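Local coordinates for beta sliding clamp (Borrelia burgdorferi, PDB 6DJ8), which probably forms a ring-shaped head-to-tail dimer around DNA that tethers DNA polymerases and other proteins to it and so confers processivity, at residues 20-25 against 52-57; 43-48 against 84-89; 288-293 against 328-333. All blocks are in the same frame, centred on the assembly; numbering follows the deposited sequence.

Contact 1 of 3, residues 20-25 against 52-57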
ATOM      1  N   ASN A  20     -11.756   9.511 -19.685  1.00 35.33           N
ATOM      2  CA  ASN A  20     -11.050   9.963 -18.492  1.00 38.43           C
ATOM      3  C   ASN A  20     -11.962  10.803 -17.607  1.00 35.80           C
ATOM      4  O   ASN A  20     -11.894  10.719 -16.377  1.00 35.78           O
ATOM      5  CB  ASN A  20      -9.798  10.750 -18.870  1.00 40.11           C
ATOM      6  CG  ASN A  20      -8.904  11.029 -17.655  1.00 47.03           C
ATOM      7  OD1 ASN A  20      -8.876  12.145 -17.130  1.00 46.00           O
ATOM      8  ND2 ASN A  20      -8.204  10.000 -17.187  1.00 44.92           N
ATOM      9  N   GLN A  21     -12.852  11.588 -18.215  1.00 33.58           N
ATOM     10  CA  GLN A  21     -13.737  12.430 -17.405  1.00 36.31           C
ATOM     11  C   GLN A  21     -14.711  11.576 -16.613  1.00 35.77           C
ATOM     12  O   GLN A  21     -14.828  11.724 -15.392  1.00 33.90           O
ATOM     13  CB  GLN A  21     -14.500  13.414 -18.285  1.00 34.84           C
ATOM     14  CG  GLN A  21     -15.383  14.370 -17.480  1.00 47.55           C
ATOM     15  CD  GLN A  21     -16.063  15.386 -18.362  1.00 51.20           C
ATOM     16  OE1 GLN A  21     -16.250  15.144 -19.560  1.00 43.93           O
ATOM     17  NE2 GLN A  21     -16.418  16.539 -17.791  1.00 44.25           N
ATOM     18  N   ILE A  22     -15.408  10.649 -17.280  1.00 35.47           N
ATOM     19  CA  ILE A  22     -16.388   9.879 -16.525  1.00 32.05           C
ATOM     20  C   ILE A  22     -15.685   8.970 -15.521  1.00 32.17           C
ATOM     21  O   ILE A  22     -16.240   8.668 -14.458  1.00 30.97           O
ATOM     22  CB  ILE A  22     -17.338   9.102 -17.451  1.00 35.24           C
ATOM     23  CG1 ILE A  22     -18.545   8.622 -16.627  1.00 31.22           C
ATOM     24  CG2 ILE A  22     -16.579   7.962 -18.167  1.00 31.88           C
ATOM     25  CD1 ILE A  22     -19.577   7.835 -17.383  1.00 34.76           C
ATOM     26  N   MET A  23     -14.449   8.545 -15.814  1.00 31.86           N
ATOM     27  CA  MET A  23     -13.696   7.776 -14.825  1.00 34.13           C
ATOM     28  C   MET A  23     -13.488   8.593 -13.547  1.00 32.67           C
ATOM     29  O   MET A  23     -13.729   8.109 -12.431  1.00 31.04           O
ATOM     30  CB  MET A  23     -12.335   7.329 -15.401  1.00 35.32           C
ATOM     31  CG  MET A  23     -11.551   6.459 -14.448  1.00 44.54           C
ATOM     32  SD  MET A  23      -9.959   5.938 -15.137  1.00 52.90           S
ATOM     33  CE  MET A  23     -10.464   5.543 -16.842  1.00 41.29           C
ATOM     34  N   ASN A  24     -13.047   9.840 -13.694  1.00 34.84           N
ATOM     35  CA  ASN A  24     -12.815  10.676 -12.513  1.00 36.87           C
ATOM     36  C   ASN A  24     -14.104  10.910 -11.734  1.00 34.37           C
ATOM     37  O   ASN A  24     -14.114  10.833 -10.498  1.00 35.15           O
ATOM     38  CB  ASN A  24     -12.198  12.012 -12.929  1.00 37.43           C
ATOM     39  CG  ASN A  24     -10.766  11.865 -13.414  1.00 48.51           C
ATOM     40  OD1 ASN A  24     -10.080  10.893 -13.080  1.00 49.80           O
ATOM     41  ND2 ASN A  24     -10.310  12.828 -14.207  1.00 46.62           N
ATOM     42  N   GLU A  25     -15.206  11.186 -12.437  1.00 36.57           N
ATOM     43  CA  GLU A  25     -16.452  11.503 -11.740  1.00 30.86           C
ATOM     44  C   GLU A  25     -17.024  10.277 -11.050  1.00 33.66           C
ATOM     45  O   GLU A  25     -17.607  10.390  -9.969  1.00 29.67           O
ATOM     46  CB  GLU A  25     -17.478  12.091 -12.708  1.00 30.05           C
ATOM     47  CG  GLU A  25     -17.042  13.369 -13.409  1.00 37.15           C
ATOM     48  CD  GLU A  25     -16.761  14.552 -12.458  1.00 43.74           C
ATOM     49  OE1 GLU A  25     -16.937  14.435 -11.223  1.00 37.89           O
ATOM     50  OE2 GLU A  25     -16.367  15.615 -12.973  1.00 41.12           O
ATOM     51  N   SER A  52     -27.824  16.819 -23.455  1.00 53.04           N
ATOM     52  CA  SER A  52     -26.384  16.662 -23.604  1.00 53.35           C
ATOM     53  C   SER A  52     -25.641  16.635 -22.269  1.00 48.07           C
ATOM     54  O   SER A  52     -24.432  16.900 -22.230  1.00 43.88           O
ATOM     55  CB  SER A  52     -25.838  17.772 -24.498  1.00 56.21           C
ATOM     56  OG  SER A  52     -26.407  17.653 -25.792  1.00 64.70           O
ATOM     57  N   ASN A  53     -26.324  16.303 -21.182  1.00 45.43           N
ATOM     58  CA  ASN A  53     -25.683  16.189 -19.884  1.00 46.62           C
ATOM     59  C   ASN A  53     -25.920  14.817 -19.276  1.00 45.00           C
ATOM     60  O   ASN A  53     -27.001  14.237 -19.410  1.00 38.81           O
ATOM     61  CB  ASN A  53     -26.182  17.277 -18.925  1.00 44.74           C
ATOM     62  CG  ASN A  53     -25.840  18.663 -19.416  1.00 44.70           C
ATOM     63  OD1 ASN A  53     -24.665  19.018 -19.526  1.00 45.24           O
ATOM     64  ND2 ASN A  53     -26.852  19.451 -19.715  1.00 55.99           N
ATOM     65  N   LEU A  54     -24.902  14.323 -18.592  1.00 43.19           N
ATOM     66  CA  LEU A  54     -25.003  13.133 -17.770  1.00 37.86           C
ATOM     67  C   LEU A  54     -25.026  13.542 -16.304  1.00 43.42           C
ATOM     68  O   LEU A  54     -24.118  14.241 -15.840  1.00 41.10           O
ATOM     69  CB  LEU A  54     -23.821  12.208 -18.027  1.00 35.49           C
ATOM     70  CG  LEU A  54     -23.919  10.854 -17.328  1.00 41.43           C
ATOM     71  CD1 LEU A  54     -24.945   9.971 -18.026  1.00 42.67           C
ATOM     72  CD2 LEU A  54     -22.555  10.190 -17.234  1.00 37.26           C
ATOM     73  N   ILE A  55     -26.037  13.093 -15.566  1.00 38.22           N
ATOM     74  CA  ILE A  55     -26.122  13.366 -14.133  1.00 40.31           C
ATOM     75  C   ILE A  55     -25.771  12.080 -13.403  1.00 40.35           C
ATOM     76  O   ILE A  55     -26.400  11.041 -13.631  1.00 39.95           O
ATOM     77  CB  ILE A  55     -27.519  13.842 -13.712  1.00 44.51           C
ATOM     78  CG1 ILE A  55     -27.984  15.042 -14.547  1.00 50.82           C
ATOM     79  CG2 ILE A  55     -27.496  14.165 -12.248  1.00 43.93           C
ATOM     80  CD1 ILE A  55     -27.006  16.154 -14.624  1.00 51.89           C
ATOM     81  N   ILE A  56     -24.758  12.136 -12.550  1.00 34.55           N
ATOM     82  CA  ILE A  56     -24.335  11.003 -11.736  1.00 34.65           C
ATOM     83  C   ILE A  56     -24.731  11.292 -10.296  1.00 38.56           C
ATOM     84  O   ILE A  56     -24.388  12.351  -9.754  1.00 37.63           O
ATOM     85  CB  ILE A  56     -22.821  10.760 -11.865  1.00 42.45           C
ATOM     86  CG1 ILE A  56     -22.473  10.357 -13.300  1.00 38.93           C
ATOM     87  CG2 ILE A  56     -22.343   9.688 -10.881  1.00 36.41           C
ATOM     88  CD1 ILE A  56     -21.015  10.499 -13.604  1.00 39.34           C
ATOM     89  N   LYS A  57     -25.481  10.374  -9.690  1.00 33.90           N
ATOM     90  CA  LYS A  57     -25.908  10.525  -8.302  1.00 38.40           C
ATOM     91  C   LYS A  57     -25.421   9.343  -7.477  1.00 39.00           C
ATOM     92  O   LYS A  57     -25.387   8.199  -7.956  1.00 38.68           O
ATOM     93  CB  LYS A  57     -27.432  10.641  -8.179  1.00 37.21           C
ATOM     94  CG  LYS A  57     -28.016  11.928  -8.750  1.00 43.54           C
ATOM     95  CD  LYS A  57     -29.546  11.946  -8.580  1.00 50.62           C
ATOM     96  CE  LYS A  57     -30.212  12.979  -9.469  1.00 59.93           C
ATOM     97  NZ  LYS A  57     -31.724  12.983  -9.331  1.00 61.62           N
TER

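Contact 2 of 3, residues 43-48 against 84-89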
ATOM      1  N   SER A  43     -25.068  -0.058  -3.067  1.00 58.78           N
ATOM      2  CA  SER A  43     -23.731  -0.117  -3.628  1.00 51.39           C
ATOM      3  C   SER A  43     -23.698   0.426  -5.047  1.00 46.98           C
ATOM      4  O   SER A  43     -22.642   0.405  -5.692  1.00 48.72           O
ATOM      5  CB  SER A  43     -23.205  -1.553  -3.590  1.00 60.22           C
ATOM      6  OG  SER A  43     -22.984  -1.969  -2.248  1.00 69.17           O
ATOM      7  N   ALA A  44     -24.829   0.913  -5.540  1.00 45.93           N
ATOM      8  CA  ALA A  44     -24.963   1.378  -6.907  1.00 41.31           C
ATOM      9  C   ALA A  44     -24.887   2.893  -6.970  1.00 44.58           C
ATOM     10  O   ALA A  44     -25.003   3.593  -5.964  1.00 45.87           O
ATOM     11  CB  ALA A  44     -26.292   0.906  -7.497  1.00 44.98           C
ATOM     12  N   LEU A  45     -24.701   3.405  -8.179  1.00 37.66           N
ATOM     13  CA  LEU A  45     -24.948   4.817  -8.422  1.00 42.81           C
ATOM     14  C   LEU A  45     -25.991   4.954  -9.526  1.00 42.75           C
ATOM     15  O   LEU A  45     -26.262   4.012 -10.284  1.00 40.27           O
ATOM     16  CB  LEU A  45     -23.653   5.554  -8.774  1.00 45.20           C
ATOM     17  CG  LEU A  45     -22.772   4.965  -9.861  1.00 43.25           C
ATOM     18  CD1 LEU A  45     -23.330   5.347 -11.192  1.00 48.87           C
ATOM     19  CD2 LEU A  45     -21.335   5.445  -9.734  1.00 40.81           C
ATOM     20  N   LEU A  46     -26.597   6.129  -9.599  1.00 39.45           N
ATOM     21  CA  LEU A  46     -27.668   6.388 -10.547  1.00 41.83           C
ATOM     22  C   LEU A  46     -27.133   7.381 -11.561  1.00 40.08           C
ATOM     23  O   LEU A  46     -26.665   8.456 -11.187  1.00 37.32           O
ATOM     24  CB  LEU A  46     -28.917   6.930  -9.846  1.00 42.20           C
ATOM     25  CG  LEU A  46     -30.041   7.437 -10.751  1.00 44.66           C
ATOM     26  CD1 LEU A  46     -30.657   6.297 -11.521  1.00 44.75           C
ATOM     27  CD2 LEU A  46     -31.133   8.180  -9.941  1.00 48.33           C
ATOM     28  N   ILE A  47     -27.149   7.003 -12.839  1.00 38.68           N
ATOM     29  CA  ILE A  47     -26.739   7.915 -13.898  1.00 38.25           C
ATOM     30  C   ILE A  47     -27.960   8.256 -14.724  1.00 43.97           C
ATOM     31  O   ILE A  47     -28.818   7.399 -14.978  1.00 42.77           O
ATOM     32  CB  ILE A  47     -25.611   7.349 -14.785  1.00 45.00           C
ATOM     33  CG1 ILE A  47     -26.095   6.162 -15.600  1.00 47.19           C
ATOM     34  CG2 ILE A  47     -24.387   7.020 -13.956  1.00 40.78           C
ATOM     35  CD1 ILE A  47     -25.676   6.258 -17.045  1.00 57.17           C
ATOM     36  N   GLU A  48     -28.057   9.522 -15.108  1.00 40.85           N
ATOM     37  CA  GLU A  48     -29.194   9.994 -15.878  1.00 44.56           C
ATOM     38  C   GLU A  48     -28.681  10.758 -17.081  1.00 44.21           C
ATOM     39  O   GLU A  48     -27.824  11.639 -16.941  1.00 41.72           O
ATOM     40  CB  GLU A  48     -30.116  10.889 -15.044  1.00 45.88           C
ATOM     41  CG  GLU A  48     -31.043  11.711 -15.914  1.00 51.70           C
ATOM     42  CD  GLU A  48     -32.073  12.504 -15.125  1.00 62.63           C
ATOM     43  OE1 GLU A  48     -31.805  12.845 -13.951  1.00 58.49           O
ATOM     44  OE2 GLU A  48     -33.152  12.779 -15.691  1.00 60.86           O
ATOM     45  N   SER A  84     -18.797  -0.040  -8.254  1.00 34.63           N
ATOM     46  CA  SER A  84     -17.486  -0.666  -8.403  1.00 40.36           C
ATOM     47  C   SER A  84     -17.330  -1.309  -9.786  1.00 37.39           C
ATOM     48  O   SER A  84     -16.281  -1.176 -10.433  1.00 37.26           O
ATOM     49  CB  SER A  84     -17.300  -1.696  -7.284  1.00 40.73           C
ATOM     50  OG  SER A  84     -16.062  -2.367  -7.383  1.00 44.04           O
ATOM     51  N   ASN A  85     -18.368  -1.997 -10.264  1.00 39.90           N
ATOM     52  CA  ASN A  85     -18.290  -2.597 -11.596  1.00 35.78           C
ATOM     53  C   ASN A  85     -18.214  -1.531 -12.682  1.00 34.37           C
ATOM     54  O   ASN A  85     -17.434  -1.656 -13.631  1.00 38.01           O
ATOM     55  CB  ASN A  85     -19.482  -3.515 -11.844  1.00 36.47           C
ATOM     56  CG  ASN A  85     -19.436  -4.765 -11.001  1.00 41.30           C
ATOM     57  OD1 ASN A  85     -18.426  -5.053 -10.358  1.00 37.61           O
ATOM     58  ND2 ASN A  85     -20.528  -5.524 -11.002  1.00 45.70           N
ATOM     59  N   PHE A  86     -19.015  -0.474 -12.558  1.00 35.61           N
ATOM     60  CA  PHE A  86     -19.006   0.574 -13.569  1.00 31.44           C
ATOM     61  C   PHE A  86     -17.649   1.251 -13.631  1.00 31.64           C
ATOM     62  O   PHE A  86     -17.129   1.528 -14.716  1.00 36.75           O
ATOM     63  CB  PHE A  86     -20.101   1.601 -13.255  1.00 32.21           C
ATOM     64  CG  PHE A  86     -20.389   2.541 -14.381  1.00 34.36           C
ATOM     65  CD1 PHE A  86     -20.265   2.130 -15.697  1.00 35.57           C
ATOM     66  CD2 PHE A  86     -20.766   3.849 -14.124  1.00 33.98           C
ATOM     67  CE1 PHE A  86     -20.527   2.998 -16.737  1.00 31.33           C
ATOM     68  CE2 PHE A  86     -21.037   4.717 -15.161  1.00 38.00           C
ATOM     69  CZ  PHE A  86     -20.912   4.285 -16.474  1.00 35.18           C
ATOM     70  N   TYR A  87     -17.069   1.541 -12.467  1.00 32.83           N
ATOM     71  CA  TYR A  87     -15.724   2.097 -12.423  1.00 33.19           C
ATOM     72  C   TYR A  87     -14.724   1.158 -13.085  1.00 34.97           C
ATOM     73  O   TYR A  87     -13.853   1.594 -13.847  1.00 34.31           O
ATOM     74  CB  TYR A  87     -15.326   2.360 -10.968  1.00 34.51           C
ATOM     75  CG  TYR A  87     -13.994   3.046 -10.806  1.00 36.72           C
ATOM     76  CD1 TYR A  87     -13.769   4.287 -11.382  1.00 33.57           C
ATOM     77  CD2 TYR A  87     -12.959   2.462 -10.076  1.00 45.43           C
ATOM     78  CE1 TYR A  87     -12.553   4.941 -11.243  1.00 40.94           C
ATOM     79  CE2 TYR A  87     -11.722   3.113  -9.927  1.00 43.94           C
ATOM     80  CZ  TYR A  87     -11.540   4.357 -10.514  1.00 45.32           C
ATOM     81  OH  TYR A  87     -10.354   5.034 -10.391  1.00 51.41           O
ATOM     82  N   ASP A  88     -14.818  -0.136 -12.786  1.00 33.56           N
ATOM     83  CA  ASP A  88     -13.899  -1.092 -13.402  1.00 35.09           C
ATOM     84  C   ASP A  88     -14.033  -1.080 -14.916  1.00 32.33           C
ATOM     85  O   ASP A  88     -13.024  -1.073 -15.638  1.00 35.02           O
ATOM     86  CB  ASP A  88     -14.157  -2.486 -12.843  1.00 32.90           C
ATOM     87  CG  ASP A  88     -13.600  -2.654 -11.444  1.00 37.42           C
ATOM     88  OD1 ASP A  88     -12.850  -1.766 -10.996  1.00 38.95           O
ATOM     89  OD2 ASP A  88     -13.920  -3.663 -10.787  1.00 43.48           O
ATOM     90  N   ALA A  89     -15.273  -1.028 -15.416  1.00 32.73           N
ATOM     91  CA  ALA A  89     -15.503  -1.001 -16.858  1.00 30.50           C
ATOM     92  C   ALA A  89     -14.786   0.172 -17.502  1.00 34.73           C
ATOM     93  O   ALA A  89     -14.085   0.021 -18.511  1.00 31.27           O
ATOM     94  CB  ALA A  89     -17.008  -0.945 -17.141  1.00 30.40           C
TER
HETATM   95  O   HOH W   1     -20.106  -0.416  -5.658  1.00 44.20           O

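Contact 3 of 3, residues 288-293 against 328-333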
ATOM      1  N   LYS A 288       8.607  17.667  13.541  1.00 39.24           N
ATOM      2  CA  LYS A 288       8.013  16.528  12.836  1.00 40.88           C
ATOM      3  C   LYS A 288       8.987  15.362  12.749  1.00 43.92           C
ATOM      4  O   LYS A 288       8.621  14.215  13.013  1.00 42.74           O
ATOM      5  CB  LYS A 288       7.569  16.921  11.429  1.00 41.65           C
ATOM      6  CG  LYS A 288       6.305  17.744  11.333  1.00 41.43           C
ATOM      7  CD  LYS A 288       5.835  17.756   9.885  1.00 45.41           C
ATOM      8  CE  LYS A 288       5.386  19.137   9.474  1.00 53.71           C
ATOM      9  NZ  LYS A 288       5.086  19.221   8.022  1.00 50.03           N
ATOM     10  N   ASP A 289      10.239  15.646  12.377  1.00 47.07           N
ATOM     11  CA  ASP A 289      11.241  14.592  12.212  1.00 39.07           C
ATOM     12  C   ASP A 289      11.471  13.841  13.520  1.00 42.47           C
ATOM     13  O   ASP A 289      11.501  12.605  13.544  1.00 45.02           O
ATOM     14  CB  ASP A 289      12.538  15.213  11.694  1.00 45.25           C
ATOM     15  CG  ASP A 289      13.704  14.254  11.733  1.00 44.20           C
ATOM     16  OD1 ASP A 289      14.341  14.127  12.796  1.00 44.70           O
ATOM     17  OD2 ASP A 289      13.975  13.615  10.701  1.00 44.61           O
ATOM     18  N   ARG A 290      11.604  14.578  14.628  1.00 39.19           N
ATOM     19  CA  ARG A 290      11.903  13.952  15.914  1.00 42.05           C
ATOM     20  C   ARG A 290      10.720  13.160  16.449  1.00 38.26           C
ATOM     21  O   ARG A 290      10.906  12.114  17.092  1.00 39.41           O
ATOM     22  CB  ARG A 290      12.328  15.013  16.934  1.00 41.75           C
ATOM     23  CG  ARG A 290      13.602  15.757  16.549  1.00 45.06           C
ATOM     24  CD  ARG A 290      14.745  14.820  16.127  1.00 49.53           C
ATOM     25  NE  ARG A 290      16.018  15.550  16.087  1.00 51.84           N
ATOM     26  CZ  ARG A 290      16.539  16.101  14.994  1.00 52.47           C
ATOM     27  NH1 ARG A 290      15.907  15.997  13.833  1.00 49.38           N
ATOM     28  NH2 ARG A 290      17.699  16.743  15.055  1.00 60.95           N
ATOM     29  N   LEU A 291       9.497  13.652  16.220  1.00 33.40           N
ATOM     30  CA  LEU A 291       8.323  12.901  16.653  1.00 35.77           C
ATOM     31  C   LEU A 291       8.232  11.578  15.908  1.00 34.07           C
ATOM     32  O   LEU A 291       7.792  10.566  16.469  1.00 33.57           O
ATOM     33  CB  LEU A 291       7.037  13.722  16.437  1.00 29.07           C
ATOM     34  CG  LEU A 291       6.892  14.872  17.439  1.00 37.56           C
ATOM     35  CD1 LEU A 291       5.716  15.772  17.068  1.00 37.30           C
ATOM     36  CD2 LEU A 291       6.705  14.310  18.836  1.00 33.65           C
ATOM     37  N   ALA A 292       8.614  11.578  14.632  1.00 29.90           N
ATOM     38  CA  ALA A 292       8.599  10.328  13.882  1.00 37.07           C
ATOM     39  C   ALA A 292       9.630   9.348  14.429  1.00 42.68           C
ATOM     40  O   ALA A 292       9.424   8.130  14.372  1.00 37.76           O
ATOM     41  CB  ALA A 292       8.834  10.594  12.396  1.00 35.84           C
ATOM     42  N   ARG A 293      10.739   9.854  14.968  1.00 36.79           N
ATOM     43  CA  ARG A 293      11.741   8.953  15.524  1.00 34.88           C
ATOM     44  C   ARG A 293      11.335   8.463  16.909  1.00 36.77           C
ATOM     45  O   ARG A 293      11.399   7.259  17.183  1.00 39.50           O
ATOM     46  CB  ARG A 293      13.098   9.639  15.550  1.00 38.23           C
ATOM     47  CG  ARG A 293      13.532  10.048  14.170  1.00 35.52           C
ATOM     48  CD  ARG A 293      14.724  10.972  14.204  1.00 36.98           C
ATOM     49  NE  ARG A 293      14.948  11.524  12.880  1.00 39.44           N
ATOM     50  CZ  ARG A 293      15.527  10.837  11.902  1.00 45.60           C
ATOM     51  NH1 ARG A 293      15.697  11.392  10.713  1.00 40.84           N
ATOM     52  NH2 ARG A 293      15.926   9.586  12.122  1.00 41.11           N
ATOM     53  N   PHE A 328      14.917  12.029  22.801  1.00 37.43           N
ATOM     54  CA  PHE A 328      15.380  12.989  21.809  1.00 33.77           C
ATOM     55  C   PHE A 328      15.202  14.408  22.322  1.00 42.13           C
ATOM     56  O   PHE A 328      14.204  14.729  22.975  1.00 42.94           O
ATOM     57  CB  PHE A 328      14.634  12.864  20.493  1.00 36.24           C
ATOM     58  CG  PHE A 328      14.769  11.493  19.841  1.00 37.71           C
ATOM     59  CD1 PHE A 328      13.962  10.444  20.247  1.00 40.88           C
ATOM     60  CD2 PHE A 328      15.698  11.276  18.841  1.00 36.64           C
ATOM     61  CE1 PHE A 328      14.074   9.161  19.653  1.00 37.89           C
ATOM     62  CE2 PHE A 328      15.826  10.009  18.247  1.00 41.47           C
ATOM     63  CZ  PHE A 328      15.002   8.960  18.657  1.00 36.12           C
ATOM     64  N   PHE A 329      16.145  15.264  21.938  1.00 42.88           N
ATOM     65  CA  PHE A 329      16.206  16.645  22.381  1.00 45.71           C
ATOM     66  C   PHE A 329      16.168  17.582  21.183  1.00 44.08           C
ATOM     67  O   PHE A 329      16.744  17.289  20.128  1.00 43.86           O
ATOM     68  CB  PHE A 329      17.477  16.877  23.198  1.00 41.54           C
ATOM     69  CG  PHE A 329      17.520  16.087  24.466  1.00 46.04           C
ATOM     70  CD1 PHE A 329      18.004  14.781  24.474  1.00 47.01           C
ATOM     71  CD2 PHE A 329      17.083  16.654  25.665  1.00 50.57           C
ATOM     72  CE1 PHE A 329      18.047  14.051  25.650  1.00 46.44           C
ATOM     73  CE2 PHE A 329      17.126  15.934  26.844  1.00 52.69           C
ATOM     74  CZ  PHE A 329      17.608  14.625  26.835  1.00 56.94           C
ATOM     75  N   ILE A 330      15.482  18.710  21.358  1.00 44.23           N
ATOM     76  CA  ILE A 330      15.438  19.788  20.381  1.00 40.99           C
ATOM     77  C   ILE A 330      15.921  21.052  21.071  1.00 44.29           C
ATOM     78  O   ILE A 330      15.417  21.402  22.147  1.00 41.66           O
ATOM     79  CB  ILE A 330      14.022  19.979  19.815  1.00 41.01           C
ATOM     80  CG1 ILE A 330      13.564  18.702  19.101  1.00 41.79           C
ATOM     81  CG2 ILE A 330      13.979  21.199  18.889  1.00 41.00           C
ATOM     82  CD1 ILE A 330      12.085  18.745  18.567  1.00 39.28           C
ATOM     83  N   LYS A 331      16.918  21.709  20.477  1.00 49.15           N
ATOM     84  CA  LYS A 331      17.592  22.833  21.117  1.00 54.66           C
ATOM     85  C   LYS A 331      17.722  23.993  20.138  1.00 54.34           C
ATOM     86  O   LYS A 331      17.298  23.905  18.982  1.00 47.37           O
ATOM     87  CB  LYS A 331      18.969  22.422  21.645  1.00 51.93           C
ATOM     88  CG  LYS A 331      18.956  21.218  22.582  1.00 52.81           C
ATOM     89  CD  LYS A 331      20.391  20.786  22.956  1.00 56.11           C
ATOM     90  CE  LYS A 331      20.370  19.645  23.971  1.00 57.12           C
ATOM     91  NZ  LYS A 331      21.748  19.134  24.288  1.00 70.65           N
ATOM     92  N   ASP A 332      18.327  25.081  20.615  1.00 59.89           N
ATOM     93  CA  ASP A 332      18.586  26.242  19.775  1.00 59.35           C
ATOM     94  C   ASP A 332      19.323  25.814  18.506  1.00 58.04           C
ATOM     95  O   ASP A 332      20.203  24.948  18.566  1.00 62.43           O
ATOM     96  CB  ASP A 332      19.404  27.271  20.560  1.00 67.01           C
ATOM     97  CG  ASP A 332      19.755  28.496  19.739  1.00 64.53           C
ATOM     98  OD1 ASP A 332      20.765  28.460  19.005  1.00 63.96           O
ATOM     99  OD2 ASP A 332      19.011  29.493  19.825  1.00 65.20           O
ATOM    100  N   PRO A 333      18.992  26.381  17.333  1.00 62.68           N
ATOM    101  CA  PRO A 333      18.092  27.494  16.991  1.00 62.38           C
ATOM    102  C   PRO A 333      16.697  26.985  16.657  1.00 63.98           C
ATOM    103  O   PRO A 333      15.922  27.664  16.014  1.00 63.42           O
ATOM    104  CB  PRO A 333      18.773  28.147  15.782  1.00 64.50           C
ATOM    105  CG  PRO A 333      19.317  26.963  15.005  1.00 64.29           C
ATOM    106  CD  PRO A 333      19.651  25.939  16.084  1.00 59.79           C
TER
HETATM  107  O   HOH W   2      16.976  15.095  18.593  1.00 47.73           O
HETATM  108  O   HOH W   3      18.303  18.101  17.576  1.00 50.17           O

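Contact 1 of 3, residues 20-25 against 52-57
Ile22 and Glu25 of helix 20-25 meet Leu54 and Ile56 of strand 53-57, which runs nearly the same way: the two axes come within 10.9 Å and differ by 23° in direction. The shortest contact is methyl to methyl, Ile22 CD1 against Leu54 CD2 at 3.8 Å, with the two side chains crossing at about a right angle. Ile22 gets there by reach, since its CB does not head for the strand; with CG1 anti to the backbone N (chi1 -165°) and the chain extended beyond, CD1 is carried out to the leucine. Ile56, two residues on from Leu54 and on the same side of the strand, brings CD1 up to both helix residues, 4.3 Å from Ile22 CG1 and 4.0 Å from Glu25 CB. Glu25 thus offers the strand its aliphatic root, while a bend at chi2 (-62°) turns the carboxylate off. There OE1 bonds to the hydroxyl of Tyr254 and OE2 to the amide of Asn253, both in the same chain. The chemistry is therefore divided within one residue: residues 20-25 and 52-57 meet through carbon alone, on a sheet that continues into the central domain, and the buried carboxylate is hydrogen-bonded elsewhere.

Contact 2 of 3, residues 43-48 against 84-89
Strand 44-48 and helix 84-89 approach most closely in the backbone at Leu45 and Phe86, whose CA atoms are 8.9 Å apart, a gap that the side chains fill. Phe86 does the filling: its CB points at the strand, and with CG anti to the backbone N (chi1 -167°) the ring is held out from the helix toward two alternate strand residues. Leu45 CD1 lies 4.2 Å from Phe86 CD2, the leucine crossing the phenylalanine at about a right angle, and Ile47 CG2 is 4.2 Å from Phe86 CE2. Both methyls come at the ring obliquely, along the same CD2-CE2 side. These are loose, purely apolar touches. The polar link is at the start of the segments, where a water donates to Ser43 O at 2.7 Å and accepts from Ser84 N at 2.9 Å, joining the residue before the strand to the first turn of the helix. Strand 77-82 pairs with 44-50 and leads into helix 83-92; its Ile81 also packs on Phe86, and Ile26 of helix 19-29 adds to the ring's apolar surroundings. On its outer flank, helix 83-92 carries Asn85 and Asp88 against Arg324 of the second subunit.

Contact 3 of 3, residues 288-293 against 328-333
Two waters carry the polar traffic between Arg290 and Phe329 O, which do not bond directly. The first accepts from Arg290 NE at 2.7 Å, lying in the guanidinium plane at its edge, and donates to Phe329 O; the second accepts from Arg290 NH2 and donates, over a longer distance, to the same oxygen. One carbonyl thus receives two water bridges from one guanidinium. The third nitrogen, NH1, turns back along the helix to Asp289 OD1 at 2.7 Å. Arg293 takes hold of that carboxylate side-on, NE to OD1 at 2.7 Å in a nearly straight bond (164°) and NH1 to the syn lone pair of OD2. The two arginines reach OD1 from opposite faces of the carboxylate, a salt-bridge network that should fix both guanidinium groups. Beneath the charges the contact is apolar. Arg290 CG, placed anti to the carbonyl carbon by chi1 (-62°), rests on Ile330 CG1 at 3.9 Å. Farther along the helix, Arg293 CB approaches the ring of Phe328 obliquely in an off-centre CH-pi contact, 4.2 Å from the centroid, with Phe328 CZ nearest at 3.7 Å. The axes of helix 288-293 and strand 328-331 run nearly antiparallel, at 171°. Strand 325-331 is the outermost of its sheet within the chain, pairing with strand 312-318, whose Leu315 also touches Arg290; on another side of the helix, Leu291 packs against helix 348-355. The second subunit completes the surroundings: its Phe95 makes a cation-pi contact with Arg290, its Ala92 O and Asn94 OD1 accept from Arg293, and its Asp125 bonds to Phe329 N. This helix and edge strand therefore form part of the head-to-tail interface that closes the ring.

Contacts 1 and 2 share one sheet and sit 11 Å apart, centre to centre. Strands 44-50 and 53-59 are antiparallel neighbours, joined here by probable bonds from Ile55 N to Glu48 O and from Lys57 N to Leu46 O, each 2.7 Å, and the helices that cover them, 19-29 and 83-92, touch through Ile22 and Val90. Contact 3 belongs to the C-terminal domain at the far side of the chain, its centre about 47 Å from either of the others. Both contact 2 and contact 3 nevertheless touch the second subunit: helix 83-92 meets residues of its C-terminal domain, and contact 3 meets its N-terminal domain, as head-to-tail closure requires.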